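PDB 6Y1X: radical SAM domain protein from Methanothrix thermoacetophila, which is the radical SAM enzyme NifB, an iron-sulfur protein that probably inserts the carbide during maturation of the nitrogenase iron-molybdenum cofactor. Local coordinates for residues Asn60-Tyr65 / Pro251-Ala256; Val73-Pro78 / Lys215-Leu220; Pro54-Cys59 / Val107-Pro112. One frame throughout, in Å; residues are numbered along the deposited sequence.

Interaction 1. Residues Asn60-Tyr65 / Pro251-Ala256. With SF4 (iron/sulfur cluster), chain D; SO4 (sulfate ion), chain F.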
loop_
_atom_site.group_PDB
_atom_site.type_symbol
_atom_site.label_atom_id
_atom_site.label_comp_id
_atom_site.label_asym_id
_atom_site.label_seq_id
_atom_site.Cartn_x
_atom_site.Cartn_y
_atom_site.Cartn_z
ATOM N N ASN A 60 5.978 11.495 -0.880
ATOM C CA ASN A 60 6.893 12.006 0.130
ATOM C C ASN A 60 8.171 11.196 0.269
ATOM O O ASN A 60 8.985 11.506 1.142
ATOM C CB ASN A 60 6.186 12.106 1.488
ATOM C CG ASN A 60 5.466 10.827 1.878
ATOM O OD1 ASN A 60 5.536 9.813 1.181
ATOM N ND2 ASN A 60 4.769 10.874 3.005
ATOM N N ILE A 61 8.372 10.167 -0.547
ATOM C CA ILE A 61 9.616 9.416 -0.563
ATOM C C ILE A 61 10.012 9.193 -2.018
ATOM O O ILE A 61 9.289 9.566 -2.944
ATOM C CB ILE A 61 9.503 8.071 0.189
ATOM C CG1 ILE A 61 8.591 7.102 -0.559
ATOM C CG2 ILE A 61 8.936 8.284 1.588
ATOM C CD1 ILE A 61 8.517 5.726 0.085
ATOM N N GLN A 62 11.154 8.545 -2.216
ATOM C CA GLN A 62 11.581 8.125 -3.546
ATOM C C GLN A 62 12.162 6.724 -3.434
ATOM O O GLN A 62 13.274 6.542 -2.925
ATOM C CB GLN A 62 12.595 9.092 -4.159
ATOM C CG GLN A 62 13.094 8.644 -5.523
ATOM C CD GLN A 62 11.983 8.596 -6.558
ATOM O OE1 GLN A 62 11.423 9.623 -6.937
ATOM N NE2 GLN A 62 11.626 7.391 -6.983
ATOM N N CYS A 63 11.402 5.746 -3.912
ATOM C CA CYS A 63 11.850 4.365 -3.967
ATOM C C CYS A 63 12.816 4.212 -5.133
ATOM O O CYS A 63 12.654 4.856 -6.173
ATOM C CB CYS A 63 10.655 3.435 -4.163
ATOM S SG CYS A 63 9.354 3.600 -2.930
ATOM N N LYS A 64 13.846 3.386 -4.948
ATOM C CA LYS A 64 14.846 3.215 -5.995
ATOM C C LYS A 64 14.344 2.400 -7.180
ATOM O O LYS A 64 15.103 2.219 -8.137
ATOM C CB LYS A 64 16.108 2.570 -5.430
ATOM C CG LYS A 64 16.888 3.445 -4.464
ATOM C CD LYS A 64 18.162 2.730 -4.027
ATOM C CE LYS A 64 18.776 3.368 -2.805
ATOM N NZ LYS A 64 19.444 4.638 -3.173
ATOM N N TYR A 65 13.110 1.897 -7.135
ATOM C CA TYR A 65 12.504 1.164 -8.241
ATOM C C TYR A 65 11.400 1.960 -8.927
ATOM O O TYR A 65 10.699 1.416 -9.786
ATOM C CB TYR A 65 11.963 -0.191 -7.773
ATOM C CG TYR A 65 11.046 -0.132 -6.571
ATOM C CD1 TYR A 65 9.694 0.169 -6.709
ATOM C CD2 TYR A 65 11.525 -0.425 -5.300
ATOM C CE1 TYR A 65 8.854 0.216 -5.605
ATOM C CE2 TYR A 65 10.698 -0.392 -4.196
ATOM C CZ TYR A 65 9.365 -0.067 -4.353
ATOM O OH TYR A 65 8.544 -0.045 -3.253
ATOM N N PRO A 251 11.841 -4.276 -12.507
ATOM C CA PRO A 251 13.116 -3.545 -12.572
ATOM C C PRO A 251 12.952 -2.201 -13.270
ATOM O O PRO A 251 12.476 -2.124 -14.403
ATOM C CB PRO A 251 14.029 -4.491 -13.364
ATOM C CG PRO A 251 13.389 -5.834 -13.259
ATOM C CD PRO A 251 11.911 -5.583 -13.181
ATOM N N GLN A 252 13.366 -1.138 -12.584
ATOM C CA GLN A 252 13.106 0.221 -13.043
ATOM C C GLN A 252 13.937 1.172 -12.198
ATOM O O GLN A 252 14.345 0.833 -11.084
ATOM C CB GLN A 252 11.606 0.553 -12.940
ATOM C CG GLN A 252 11.147 1.929 -13.456
ATOM C CD GLN A 252 11.588 2.232 -14.879
ATOM O OE1 GLN A 252 12.749 2.557 -15.133
ATOM N NE2 GLN A 252 10.666 2.086 -15.822
ATOM N N TYR A 253 14.189 2.363 -12.743
ATOM C CA TYR A 253 15.003 3.399 -12.089
ATOM C C TYR A 253 16.325 2.757 -11.664
ATOM O O TYR A 253 16.956 2.077 -12.484
ATOM C CB TYR A 253 14.184 4.044 -10.977
ATOM C CG TYR A 253 14.864 5.207 -10.287
ATOM C CD1 TYR A 253 15.727 6.049 -10.982
ATOM C CD2 TYR A 253 14.629 5.475 -8.942
ATOM C CE1 TYR A 253 16.339 7.121 -10.353
ATOM C CE2 TYR A 253 15.237 6.541 -8.305
ATOM C CZ TYR A 253 16.092 7.356 -9.012
ATOM O OH TYR A 253 16.705 8.405 -8.372
ATOM N N LYS A 254 16.772 2.930 -10.417
ATOM C CA LYS A 254 18.087 2.447 -10.019
ATOM C C LYS A 254 18.147 0.933 -9.909
ATOM O O LYS A 254 19.250 0.380 -9.839
ATOM C CB LYS A 254 18.508 3.089 -8.698
ATOM C CG LYS A 254 18.893 4.547 -8.860
ATOM C CD LYS A 254 19.152 5.221 -7.526
ATOM C CE LYS A 254 19.714 6.625 -7.743
ATOM N NZ LYS A 254 20.089 7.273 -6.462
ATOM N N PHE A 255 17.003 0.250 -9.942
ATOM C CA PHE A 255 16.974 -1.203 -9.932
ATOM C C PHE A 255 16.701 -1.767 -11.325
ATOM O O PHE A 255 16.329 -2.936 -11.456
ATOM C CB PHE A 255 15.916 -1.707 -8.946
ATOM C CG PHE A 255 16.256 -1.457 -7.496
ATOM C CD1 PHE A 255 17.532 -1.080 -7.113
ATOM C CD2 PHE A 255 15.293 -1.618 -6.512
ATOM C CE1 PHE A 255 17.839 -0.856 -5.777
ATOM C CE2 PHE A 255 15.594 -1.397 -5.171
ATOM C CZ PHE A 255 16.866 -1.014 -4.807
ATOM N N ALA A 256 16.876 -0.945 -12.366
ATOM C CA ALA A 256 16.569 -1.361 -13.731
ATOM C C ALA A 256 17.433 -2.522 -14.205
ATOM O O ALA A 256 17.066 -3.190 -15.180
ATOM C CB ALA A 256 16.726 -0.184 -14.693
HETATM FE FE1 SF4 D . 6.997 5.846 -6.264
HETATM FE FE2 SF4 D . 7.623 4.791 -3.866
HETATM FE FE3 SF4 D . 5.040 4.754 -4.733
HETATM FE FE4 SF4 D . 6.209 7.100 -3.979
HETATM S S1 SF4 D . 5.761 5.302 -2.617
HETATM S S2 SF4 D . 4.927 6.760 -5.856
HETATM S S3 SF4 D . 8.375 6.802 -4.690
HETATM S S4 SF4 D . 6.806 3.631 -5.677
HETATM S S SO4 F . 22.711 5.212 -5.208
HETATM O O1 SO4 F . 22.271 6.603 -5.160
HETATM O O2 SO4 F . 21.575 4.320 -5.000
HETATM O O3 SO4 F . 23.302 4.945 -6.516
HETATM O O4 SO4 F . 23.705 4.974 -4.164
#

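Interaction 2. Residues Val73-Pro78 / Lys215-Leu220. With SF4 (iron/sulfur cluster), chain C; SF4 (iron/sulfur cluster), chain D.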
loop_
_atom_site.group_PDB
_atom_site.type_symbol
_atom_site.label_atom_id
_atom_site.label_comp_id
_atom_site.label_asym_id
_atom_site.label_seq_id
_atom_site.Cartn_x
_atom_site.Cartn_y
_atom_site.Cartn_z
ATOM N N VAL A 73 3.932 2.244 -8.162
ATOM C CA VAL A 73 4.032 0.855 -8.585
ATOM C C VAL A 73 3.885 -0.126 -7.431
ATOM O O VAL A 73 3.775 -1.334 -7.667
ATOM C CB VAL A 73 5.372 0.674 -9.335
ATOM C CG1 VAL A 73 6.551 0.897 -8.395
ATOM C CG2 VAL A 73 5.446 -0.666 -10.070
ATOM N N ASN A 74 3.838 0.353 -6.186
ATOM C CA ASN A 74 3.553 -0.558 -5.081
ATOM C C ASN A 74 2.138 -1.110 -5.169
ATOM O O ASN A 74 1.883 -2.232 -4.721
ATOM C CB ASN A 74 3.749 0.136 -3.732
ATOM C CG ASN A 74 5.194 0.491 -3.461
ATOM O OD1 ASN A 74 6.110 -0.135 -3.994
ATOM N ND2 ASN A 74 5.408 1.497 -2.620
ATOM N N GLU A 75 1.210 -0.346 -5.745
ATOM C CA GLU A 75 -0.194 -0.731 -5.744
ATOM C C GLU A 75 -0.804 -0.643 -7.138
ATOM O O GLU A 75 -2.029 -0.631 -7.273
ATOM C CB GLU A 75 -0.994 0.115 -4.750
ATOM C CG GLU A 75 -2.110 -0.670 -4.060
ATOM C CD GLU A 75 -1.572 -1.679 -3.052
ATOM O OE1 GLU A 75 -0.338 -1.830 -2.946
ATOM O OE2 GLU A 75 -2.379 -2.336 -2.372
ATOM N N SER A 76 0.025 -0.598 -8.177
ATOM C CA SER A 76 -0.447 -0.498 -9.549
ATOM C C SER A 76 0.452 -1.325 -10.453
ATOM O O SER A 76 1.636 -1.519 -10.164
ATOM C CB SER A 76 -0.450 0.963 -10.033
ATOM O OG SER A 76 -0.812 1.057 -11.400
ATOM N N ARG A 77 -0.120 -1.802 -11.554
ATOM C CA ARG A 77 0.692 -2.379 -12.611
ATOM C C ARG A 77 1.634 -1.306 -13.157
ATOM O O ARG A 77 1.323 -0.111 -13.095
ATOM C CB ARG A 77 -0.198 -2.957 -13.711
ATOM C CG ARG A 77 -1.131 -1.958 -14.351
ATOM C CD ARG A 77 -2.312 -2.651 -15.017
ATOM N NE ARG A 77 -3.088 -1.729 -15.842
ATOM C CZ ARG A 77 -3.893 -0.784 -15.361
ATOM N NH1 ARG A 77 -4.036 -0.622 -14.051
ATOM N NH2 ARG A 77 -4.555 0.008 -16.194
ATOM N N PRO A 78 2.782 -1.694 -13.707
ATOM C CA PRO A 78 3.801 -0.693 -14.037
ATOM C C PRO A 78 3.422 0.127 -15.257
ATOM O O PRO A 78 2.668 -0.301 -16.135
ATOM C CB PRO A 78 5.053 -1.534 -14.311
ATOM C CG PRO A 78 4.524 -2.848 -14.753
ATOM C CD PRO A 78 3.241 -3.065 -13.995
ATOM N N LYS A 215 -2.942 -5.065 5.407
ATOM C CA LYS A 215 -2.199 -5.855 4.438
ATOM C C LYS A 215 -0.826 -5.228 4.253
ATOM O O LYS A 215 -0.705 -4.005 4.167
ATOM C CB LYS A 215 -2.958 -5.921 3.111
ATOM C CG LYS A 215 -2.138 -6.298 1.888
ATOM C CD LYS A 215 -3.076 -6.649 0.733
ATOM C CE LYS A 215 -2.456 -6.368 -0.623
ATOM N NZ LYS A 215 -2.367 -4.907 -0.899
ATOM N N VAL A 216 0.210 -6.057 4.198
ATOM C CA VAL A 216 1.562 -5.559 3.979
ATOM C C VAL A 216 2.034 -6.062 2.624
ATOM O O VAL A 216 2.005 -7.269 2.357
ATOM C CB VAL A 216 2.513 -5.979 5.106
ATOM C CG1 VAL A 216 3.965 -5.778 4.670
ATOM C CG2 VAL A 216 2.203 -5.164 6.348
ATOM N N ASN A 217 2.428 -5.132 1.758
ATOM C CA ASN A 217 3.119 -5.463 0.523
ATOM C C ASN A 217 4.620 -5.472 0.766
ATOM O O ASN A 217 5.143 -4.626 1.496
ATOM C CB ASN A 217 2.816 -4.436 -0.569
ATOM C CG ASN A 217 1.377 -4.455 -1.023
ATOM O OD1 ASN A 217 0.648 -5.430 -0.825
ATOM N ND2 ASN A 217 0.963 -3.375 -1.670
ATOM N N THR A 218 5.316 -6.402 0.120
ATOM C CA THR A 218 6.773 -6.379 0.087
ATOM C C THR A 218 7.227 -6.603 -1.343
ATOM O O THR A 218 6.824 -7.585 -1.976
ATOM C CB THR A 218 7.393 -7.448 0.996
ATOM O OG1 THR A 218 7.007 -7.215 2.355
ATOM C CG2 THR A 218 8.920 -7.436 0.886
ATOM N N VAL A 219 8.040 -5.681 -1.856
ATOM C CA VAL A 219 8.640 -5.841 -3.177
ATOM C C VAL A 219 9.847 -6.747 -3.000
ATOM O O VAL A 219 10.752 -6.439 -2.218
ATOM C CB VAL A 219 9.041 -4.490 -3.789
ATOM C CG1 VAL A 219 9.604 -4.686 -5.191
ATOM C CG2 VAL A 219 7.849 -3.556 -3.830
ATOM N N LEU A 220 9.854 -7.869 -3.710
ATOM C CA LEU A 220 10.945 -8.829 -3.602
ATOM C C LEU A 220 12.078 -8.393 -4.520
ATOM O O LEU A 220 11.974 -8.508 -5.743
ATOM C CB LEU A 220 10.435 -10.223 -3.947
ATOM C CG LEU A 220 11.369 -11.395 -3.667
ATOM C CD1 LEU A 220 11.633 -11.523 -2.175
ATOM C CD2 LEU A 220 10.740 -12.664 -4.220
HETATM FE FE1 SF4 C . -4.554 -2.021 -2.446
HETATM FE FE2 SF4 C . -6.746 -3.493 -3.108
HETATM FE FE3 SF4 C . -6.478 -0.930 -3.982
HETATM FE FE4 SF4 C . -6.987 -1.431 -1.322
HETATM S S1 SF4 C . -8.381 -1.874 -3.098
HETATM S S2 SF4 C . -5.469 0.072 -2.172
HETATM S S3 SF4 C . -5.773 -3.361 -1.027
HETATM S S4 SF4 C . -5.142 -2.711 -4.561
HETATM FE FE1 SF4 D . 6.997 5.846 -6.264
HETATM FE FE2 SF4 D . 7.623 4.791 -3.866
HETATM FE FE3 SF4 D . 5.040 4.754 -4.733
HETATM FE FE4 SF4 D . 6.209 7.100 -3.979
HETATM S S1 SF4 D . 5.761 5.302 -2.617
HETATM S S2 SF4 D . 4.927 6.760 -5.856
HETATM S S3 SF4 D . 8.375 6.802 -4.690
HETATM S S4 SF4 D . 6.806 3.631 -5.677
#

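Interaction 3. Residues Pro54-Cys59 / Val107-Pro112. With SF4 (iron/sulfur cluster), chain D; SF4 (iron/sulfur cluster), chain C.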
loop_
_atom_site.group_PDB
_atom_site.type_symbol
_atom_site.label_atom_id
_atom_site.label_comp_id
_atom_site.label_asym_id
_atom_site.label_seq_id
_atom_site.Cartn_x
_atom_site.Cartn_y
_atom_site.Cartn_z
ATOM N N PRO A 54 -7.708 8.196 -8.443
ATOM C CA PRO A 54 -6.368 8.812 -8.495
ATOM C C PRO A 54 -6.411 10.286 -8.103
ATOM O O PRO A 54 -6.381 11.200 -8.928
ATOM C CB PRO A 54 -5.963 8.606 -9.956
ATOM C CG PRO A 54 -7.275 8.639 -10.693
ATOM C CD PRO A 54 -8.275 7.978 -9.787
ATOM N N VAL A 55 -6.476 10.526 -6.793
ATOM C CA VAL A 55 -6.626 11.867 -6.237
ATOM C C VAL A 55 -5.377 12.346 -5.519
ATOM O O VAL A 55 -5.385 13.453 -4.961
ATOM C CB VAL A 55 -7.843 11.952 -5.293
ATOM C CG1 VAL A 55 -9.126 11.626 -6.038
ATOM C CG2 VAL A 55 -7.669 11.000 -4.117
ATOM N N ALA A 56 -4.304 11.559 -5.510
ATOM C CA ALA A 56 -3.186 11.750 -4.585
ATOM C C ALA A 56 -1.869 11.793 -5.353
ATOM O O ALA A 56 -1.075 10.850 -5.287
ATOM C CB ALA A 56 -3.156 10.642 -3.531
ATOM N N PRO A 57 -1.597 12.886 -6.084
ATOM C CA PRO A 57 -0.431 12.891 -6.980
ATOM C C PRO A 57 0.911 13.040 -6.278
ATOM O O PRO A 57 1.919 12.539 -6.783
ATOM C CB PRO A 57 -0.707 14.093 -7.893
ATOM C CG PRO A 57 -1.519 15.016 -7.043
ATOM C CD PRO A 57 -2.427 14.092 -6.264
ATOM N N LYS A 58 0.968 13.749 -5.156
ATOM C CA LYS A 58 2.253 13.972 -4.508
ATOM C C LYS A 58 2.716 12.710 -3.791
ATOM O O LYS A 58 1.911 11.941 -3.261
ATOM C CB LYS A 58 2.177 15.124 -3.506
ATOM C CG LYS A 58 1.708 16.442 -4.096
ATOM C CD LYS A 58 1.835 17.568 -3.083
ATOM C CE LYS A 58 0.813 17.445 -1.973
ATOM N NZ LYS A 58 0.835 18.646 -1.089
ATOM N N CYS A 59 4.033 12.530 -3.740
ATOM C CA CYS A 59 4.670 11.523 -2.904
ATOM C C CYS A 59 5.693 12.175 -1.988
ATOM O O CYS A 59 6.213 13.259 -2.268
ATOM C CB CYS A 59 5.358 10.433 -3.732
ATOM S SG CYS A 59 5.753 8.982 -2.738
ATOM N N VAL A 107 -13.818 0.955 -2.569
ATOM C CA VAL A 107 -13.295 2.175 -3.166
ATOM C C VAL A 107 -12.020 2.541 -2.424
ATOM O O VAL A 107 -11.996 2.563 -1.188
ATOM C CB VAL A 107 -14.323 3.318 -3.100
ATOM C CG1 VAL A 107 -13.685 4.636 -3.471
ATOM C CG2 VAL A 107 -15.488 3.022 -4.024
ATOM N N ALA A 108 -10.961 2.835 -3.172
ATOM C CA ALA A 108 -9.654 3.003 -2.564
ATOM C C ALA A 108 -8.940 4.182 -3.197
ATOM O O ALA A 108 -9.226 4.584 -4.328
ATOM C CB ALA A 108 -8.792 1.742 -2.710
ATOM N N VAL A 109 -8.007 4.741 -2.438
ATOM C CA VAL A 109 -7.035 5.685 -2.961
ATOM C C VAL A 109 -5.669 5.033 -2.811
ATOM O O VAL A 109 -5.283 4.633 -1.704
ATOM C CB VAL A 109 -7.097 7.039 -2.237
ATOM C CG1 VAL A 109 -6.030 7.992 -2.787
ATOM C CG2 VAL A 109 -8.492 7.647 -2.362
ATOM N N ALA A 110 -4.948 4.923 -3.922
ATOM C CA ALA A 110 -3.676 4.219 -3.953
ATOM C C ALA A 110 -2.632 4.954 -4.776
ATOM O O ALA A 110 -1.513 4.450 -4.918
ATOM C CB ALA A 110 -3.854 2.796 -4.501
ATOM N N GLY A 111 -2.953 6.123 -5.315
ATOM C CA GLY A 111 -2.027 6.847 -6.143
ATOM C C GLY A 111 -2.631 8.117 -6.697
ATOM O O GLY A 111 -3.685 8.574 -6.242
ATOM N N PRO A 112 -1.970 8.721 -7.698
ATOM C CA PRO A 112 -0.762 8.207 -8.365
ATOM C C PRO A 112 0.513 8.251 -7.503
ATOM O O PRO A 112 1.504 7.607 -7.852
ATOM C CB PRO A 112 -0.619 9.134 -9.579
ATOM C CG PRO A 112 -2.000 9.681 -9.809
ATOM C CD PRO A 112 -2.553 9.861 -8.428
HETATM FE FE1 SF4 D . 6.997 5.846 -6.264
HETATM FE FE2 SF4 D . 7.623 4.791 -3.866
HETATM FE FE3 SF4 D . 5.040 4.754 -4.733
HETATM FE FE4 SF4 D . 6.209 7.100 -3.979
HETATM S S1 SF4 D . 5.761 5.302 -2.617
HETATM S S2 SF4 D . 4.927 6.760 -5.856
HETATM S S3 SF4 D . 8.375 6.802 -4.690
HETATM S S4 SF4 D . 6.806 3.631 -5.677
HETATM FE FE1 SF4 C . -4.554 -2.021 -2.446
HETATM FE FE2 SF4 C . -6.746 -3.493 -3.108
HETATM FE FE3 SF4 C . -6.478 -0.930 -3.982
HETATM FE FE4 SF4 C . -6.987 -1.431 -1.322
HETATM S S1 SF4 C . -8.381 -1.874 -3.098
HETATM S S2 SF4 C . -5.469 0.072 -2.172
HETATM S S3 SF4 C . -5.773 -3.361 -1.027
HETATM S S4 SF4 C . -5.142 -2.711 -4.561
#

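Interaction 1. Residues Asn60-Tyr65 / Pro251-Ala256
Lys64 meets the turn Gln252-Phe255 first through its backbone. Its carbonyl oxygen is shared by two N-H groups: Lys254 N stands 2.9 Å from Lys64 O, and Phe255 N is 3.3 Å from Lys64 O. Both bonds are weak, for neither donor points squarely at the oxygen. A CA-H...O contact runs alongside, with Tyr65 CA 3.4 Å from Gln252 O. Nearby, the amide of Gln62 folds back on its own strand, Gln62 NE2 giving Cys63 O a nearly straight bond (167°) of 2.9 Å. That same Cys63 O lies in the plane of the Tyr253 ring, at its edge.

Apolar contact comes next. Lys64 CB sits over one face of Phe255 in a CH-pi contact, 3.9 Å from the ring centroid, while Phe255 CD2 lies at the edge of the Tyr65 ring. In Tyr65, CG falls between the backbone N and the carbonyl carbon (chi1 52°), which turns it back toward Cys63, whose CB covers the centre of one ring face. The Tyr65 hydroxyl is hydrogen-bonded to Asn74 and Asn166.

Charge gathers at the outer end. Lys64 NZ donates to sulfate O2 at 2.8 Å, and Lys254 NZ to sulfate O1 at 2.6 Å; the sulfate probably comes from the crystallisation liquor. Both ammonium groups also form salt bridges with Asp178, which is hydrogen-bonded to the Tyr253 hydroxyl as well.

Cys63 is the second cysteine of the CX3CX2C motif of radical SAM enzymes, and its SG binds an iron of the cluster that Cys59, Cys66 and Cys72 also hold. The chemistry thus grades from metal ligation through aromatic packing to a paired-lysine surface, where Asp178 and the anion would offset the repulsion between the two like charges.

Interaction 2. Residues Val73-Pro78 / Lys215-Leu220
The carboxylate of Glu75 and the amide of Asn217 lie nearly coplanar, 27° apart, although the side chains cross at about a right angle; their facing atoms are modelled too close for detail to be trusted. On the far side of the Asn217 amide, OD1 accepts a hydrogen bond of 3.1 Å from Lys215 NZ in one of two deposited positions, and another from Asn245. The second flat group, the Asn74 amide, has a sulfide, S4, of the cluster held by Cys59, Cys63, Cys66 and Cys72 over one face, 4.2 Å from Asn74 CG. From the other side comes Val219 CG2, 3.8 Å from Asn74 OD1, the side chains crossing at about a right angle; that oxygen is also hydrogen-bonded to Tyr65. An alanine in place of Asn74 would probably leave the Tyr65 hydroxyl without this partner and open a gap between the cluster and Val219.

Glu75 and Lys215 reach toward each other tip to tip. Glu75 OE2 binds an iron of the second cluster at 2.2 Å, and in the conformer described Lys215 NZ, hydrogen-bonded to Thr162, lies 3.0 Å from Glu75 OE2. In that position its charge would probably polarise the carboxylate. His52, Cys39 and Cys138 supply the remaining protein ligands of this cluster, so a loop and a strand meet over a metal site.

Strand 213-220 runs between strands 160-164 and 243-248 of the parallel sheet of the radical SAM partial barrel. Thr162 and Thr164 touch Asn217 from the first neighbour and Met247 from the second, whereas Val216 and Thr218 pack against helix 229-239.

Interaction 3. Residues Pro54-Cys59 / Val107-Pro112
Pro54 opens the contact with one ring carbon, its CB lying 3.9 Å from Pro112 CD, while Pro54 CA directs a CA-H...O contact at Gly111 O, 3.5 Å away. The side chain of Val55 follows with an apolar touch: its CG2 reaches Val109 CG1 at 3.7 Å, the two side chains crossing at about a right angle. Thr124 of helix 119-131 borders Val55, and Leu125 of the same helix borders Val109.

Ala56 makes the hydrogen bond of the contact. Its N-H goes to Gly111 O over 3.1 Å, with an angle of 140° and the donor tilted 34° from the carbonyl plane, and Ala56 CB rests on Val109 CG1 at 4.0 Å. In return Ala56 O faces Pro112 N at 3.3 Å, but a proline nitrogen has no proton to give, and the pairing stays a single beta bridge. The peptide before Pro112 is cis. Gly111-Pro112, continued by Gly113 and Glu114, follows strand 104-109 where radical SAM enzymes carry their GGE motif, which in relatives receives the amino group of S-adenosylmethionine; the same role is plausible here. On the opposite side of that strand from Val109, Ala108 CB lies 3.7 Å from a sulfide, S1, of the cluster bound by Glu75.

Pro57 places its ring nitrogen near Pro112 CD, where both prolines are partly exposed. Lys58 leaves Pro112 behind and is tied by its backbone to Glu114, with its carbonyl oxygen also held by Asn118. Cys59 then turns to the other cluster, its SG binding iron FE4 at 2.3 Å as the first cysteine of the CX3CX2C motif.

Interaction 2 is fully buried near the centre of the chain, whereas interactions 1 and 3 are partly buried and lie further out. Chemistry follows place: polar and metal-binding groups dominate interaction 2, interaction 1 adds aromatic packing and a charged surface end, and interaction 3 relies on prolines, small side chains and one backbone bond. Interactions 1 and 3 use adjoining parts of the cysteine-motif region, and their segments alternate along the chain; interaction 2 is nested inside the loop closed by interaction 1. Interactions 2 and 3 share the parallel sheet and touch through Glu75 and Ala110. All three border the cluster held by the cysteine motif; the second cluster belongs to interactions 2 and 3.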